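PDB 3L7T: VOC domain-containing protein from Streptococcus mutans, which binds zinc and belongs to the glyoxalase/bleomycin resistance/dioxygenase (VOC) superfamily, possibly acting as a lactoylglutathione lyase. Local coordinates for the interface of chains A and B. Numbering follows the deposited sequence. Chains: chain A/B, Putative uncharacterized protein.

Contact 1: the interface of chains A and B. Residues chain A 9, 52, 85-86; chain B 6-9.
A:Ala86 and B:His8 pair in antiparallel register where a strand edge of one chain meets a strand edge of the other. The backbone N of A:Ala86 donates to the carbonyl O of B:His8 at 2.9 Å. In return, the carbonyl O of A:Ala86 accepts the backbone N of B:His7 at 2.7 Å, and B:His8 N reaches the same oxygen weakly; these bonds form the antiparallel bridge. The methyl CB of A:Ala86 lies over one face of the B:His8 imidazole, displaced toward the rim, but the modelled spacing is too tight to be trusted. CG of B:His8 stands between its backbone N and carbonyl carbon (chi1 66°), which turns the ring to the side of A:Ala86. B:His7 comes from the second shell: its ND1 meets ND1 of B:His8 at 2.8 Å, each nitrogen in the plane of the other ring, which should restrain rotation of the zinc-binding histidine. Beside the backbone pairing, A:Leu85 sets CD1 against two valines of chain B, 3.7 Å from CG1 of B:Val6 and 3.8 Å from CG2 of B:Val9. Its side chain crosses that of B:Val6 at about a right angle. A:Ile52 CD1 approaches CB of B:Val6 at 4.2 Å, extending the apolar patch. Strand 5-12 of chain B, which bears the zinc ligand B:His8, thus pairs antiparallel with strand 81-88 of chain A; strand 52-58 supplies A:Ile52.

Contact 2: the interface of chains A and B. Residues chain A 12-14, 69-70, 72, 126; chain B 80.
SG of B:Cys80 stands over one face of the A:Asp126 carboxylate, almost directly above its carbon CG at 3.7 Å. The backbone N of A:Ser14 lies over the same face, 2.9 Å from OD2 of A:Asp126. The hydroxyl OG of A:Ser14 comes instead near the plane, on the syn side of OD1 of A:Asp126, at 2.6 Å. This paired grip fixes the carboxylate's rotation. CG of A:Asp126 lies beside its own backbone N, opposite the carbonyl carbon (chi1 -68°), which directs the acid toward A:Ser14. SG of B:Cys80 is also met by CG of A:Pro69 at 3.6 Å and CB of A:Ser14 at 3.7 Å. The thiol therefore sits among the proline, the serine and the carboxylate, in a pocket of mixed polarity. On the backbone side of the cysteine, N of B:Cys80 donates to the carbonyl O of A:Pro70 at 3.0 Å. Any link from SG to that oxygen is weak. A:Ile12 turns CG2 toward CA of B:Cys80 at 4.0 Å, giving the backbone an apolar neighbour. A:Arg72 touches the cysteine through its aliphatic base, with CB 3.5 Å from B:Cys80 O, and its extended side chain carries the guanidinium away. Chain A hides 109 Å² of B:Cys80, which lies in the loop just before strand 81-88 of chain B and plugs into chain A where the end of strand 5-12 meets the loops bearing A:Pro69, A:Pro70, A:Arg72 and A:Asp126.

Contact 1: the interface of chains A and B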
# COMPACT_ATOMS: atom_id res chain seq x y z
N VAL A 9 4.99 -2.03 3.83
CA VAL A 9 3.61 -1.79 3.44
C VAL A 9 2.83 -2.86 4.19
O VAL A 9 3.27 -4.01 4.24
CB VAL A 9 3.41 -2.08 1.94
CG1 VAL A 9 2.02 -1.60 1.51
CG2 VAL A 9 4.46 -1.29 1.13
N ILE A 52 12.05 -4.04 1.11
CA ILE A 52 10.87 -3.53 1.76
C ILE A 52 10.24 -4.75 2.42
O ILE A 52 10.24 -5.83 1.82
CB ILE A 52 9.92 -2.91 0.70
CG1 ILE A 52 10.47 -1.56 0.26
CG2 ILE A 52 8.48 -2.79 1.22
CD1 ILE A 52 9.85 -0.98 -0.99
N LEU A 85 -0.69 -2.61 -5.23
CA LEU A 85 0.73 -2.78 -5.04
C LEU A 85 1.23 -3.51 -6.26
O LEU A 85 0.61 -4.48 -6.73
CB LEU A 85 0.96 -3.63 -3.77
CG LEU A 85 2.33 -4.12 -3.37
CD1 LEU A 85 3.23 -2.94 -3.17
CD2 LEU A 85 2.22 -4.91 -2.06
N ALA A 86 2.35 -3.05 -6.81
CA ALA A 86 2.89 -3.65 -8.01
C ALA A 86 4.27 -4.16 -7.73
O ALA A 86 5.01 -3.53 -6.97
CB ALA A 86 2.96 -2.58 -9.13
N VAL B 6 9.28 -4.32 -5.04
CA VAL B 6 8.11 -3.53 -5.31
C VAL B 6 8.42 -2.57 -6.43
O VAL B 6 9.49 -1.96 -6.48
CB VAL B 6 7.62 -2.74 -4.05
CG1 VAL B 6 6.49 -1.78 -4.40
CG2 VAL B 6 7.14 -3.73 -2.99
N HIS B 7 7.45 -2.38 -7.30
CA HIS B 7 7.64 -1.46 -8.42
C HIS B 7 7.03 -0.13 -8.08
O HIS B 7 7.65 0.92 -8.25
CB HIS B 7 6.98 -2.04 -9.66
CG HIS B 7 7.16 -1.19 -10.88
ND1 HIS B 7 6.26 -0.21 -11.24
CD2 HIS B 7 8.16 -1.14 -11.79
CE1 HIS B 7 6.69 0.38 -12.35
NE2 HIS B 7 7.83 -0.18 -12.71
N HIS B 8 5.81 -0.17 -7.56
CA HIS B 8 5.15 1.03 -7.08
C HIS B 8 3.99 0.65 -6.17
O HIS B 8 3.58 -0.49 -6.13
CB HIS B 8 4.63 1.91 -8.24
CG HIS B 8 3.53 1.28 -9.05
ND1 HIS B 8 3.77 0.56 -10.19
CD2 HIS B 8 2.19 1.30 -8.89
CE1 HIS B 8 2.62 0.12 -10.69
NE2 HIS B 8 1.65 0.55 -9.91
N VAL B 9 3.57 1.63 -5.38
CA VAL B 9 2.40 1.51 -4.51
C VAL B 9 1.46 2.63 -4.93
O VAL B 9 1.87 3.78 -5.13
CB VAL B 9 2.80 1.78 -3.07
CG1 VAL B 9 1.56 1.80 -2.14
CG2 VAL B 9 3.79 0.73 -2.59

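Contact 2: the interface of chains A and B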
# COMPACT_ATOMS: atom_id res chain seq x y z
N ILE A 12 -4.32 -5.95 5.34
CA ILE A 12 -5.23 -6.74 6.17
C ILE A 12 -5.86 -7.84 5.32
O ILE A 12 -6.28 -7.60 4.20
CB ILE A 12 -6.32 -5.84 6.78
CG1 ILE A 12 -5.67 -4.93 7.84
CG2 ILE A 12 -7.48 -6.70 7.41
CD1 ILE A 12 -6.57 -3.93 8.53
N VAL A 13 -6.01 -9.03 5.90
CA VAL A 13 -6.59 -10.17 5.19
C VAL A 13 -7.71 -10.73 6.08
O VAL A 13 -7.75 -10.43 7.27
CB VAL A 13 -5.56 -11.28 4.87
CG1 VAL A 13 -4.41 -10.73 3.96
CG2 VAL A 13 -5.00 -11.91 6.15
N SER A 14 -8.69 -11.37 5.46
CA SER A 14 -9.84 -11.88 6.20
C SER A 14 -9.52 -13.25 6.83
O SER A 14 -9.99 -13.55 7.93
CB SER A 14 -11.11 -11.95 5.31
OG SER A 14 -10.98 -12.96 4.30
N PRO A 69 -12.87 -8.84 9.06
CA PRO A 69 -12.86 -7.42 8.72
C PRO A 69 -13.79 -7.12 7.54
O PRO A 69 -14.11 -8.04 6.77
CB PRO A 69 -11.40 -7.15 8.32
CG PRO A 69 -10.89 -8.49 7.87
CD PRO A 69 -11.63 -9.54 8.66
N PRO A 70 -14.19 -5.84 7.36
CA PRO A 70 -15.03 -5.55 6.19
C PRO A 70 -14.33 -5.88 4.89
O PRO A 70 -13.09 -5.99 4.84
CB PRO A 70 -15.28 -4.04 6.29
CG PRO A 70 -14.83 -3.62 7.64
CD PRO A 70 -13.89 -4.65 8.16
N ARG A 72 -12.97 -5.20 1.17
CA ARG A 72 -12.40 -4.09 0.41
C ARG A 72 -13.48 -3.54 -0.48
O ARG A 72 -14.22 -4.29 -1.12
CB ARG A 72 -11.27 -4.61 -0.48
CG ARG A 72 -10.51 -3.45 -1.15
CD ARG A 72 -9.29 -3.99 -1.91
NE ARG A 72 -8.59 -2.94 -2.64
CZ ARG A 72 -8.97 -2.47 -3.82
NH1 ARG A 72 -10.02 -3.00 -4.45
NH2 ARG A 72 -8.24 -1.53 -4.42
N ASP A 126 -8.58 -11.68 -0.91
CA ASP A 126 -9.54 -10.65 -0.48
C ASP A 126 -9.74 -9.56 -1.54
O ASP A 126 -10.34 -8.52 -1.26
CB ASP A 126 -9.12 -10.05 0.85
CG ASP A 126 -9.24 -11.05 1.99
OD1 ASP A 126 -10.36 -11.56 2.19
OD2 ASP A 126 -8.21 -11.47 2.59
N CYS B 80 -10.25 -5.19 4.68
CA CYS B 80 -9.26 -5.94 3.94
C CYS B 80 -8.57 -5.02 2.92
O CYS B 80 -9.21 -4.15 2.32
CB CYS B 80 -9.92 -7.08 3.17
SG CYS B 80 -10.43 -8.45 4.27

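Contact 1 and contact 2 lie about 19 Å apart, measured between the centres of their C-alpha atoms. The same strands recur in them with the chains exchanged: contact 1 uses chain A strand 81-88 and chain B strand 5-12, whereas contact 2 involves the end of chain A strand 5-12 and the loop leading into chain B strand 81-88. Two-fold symmetry gives each contact a twin. Backbone pairing and loop insertion therefore secure the two chains at separate places, consistent with a VOC-type dimer, in which the zinc-binding residues lie close to the subunit boundary.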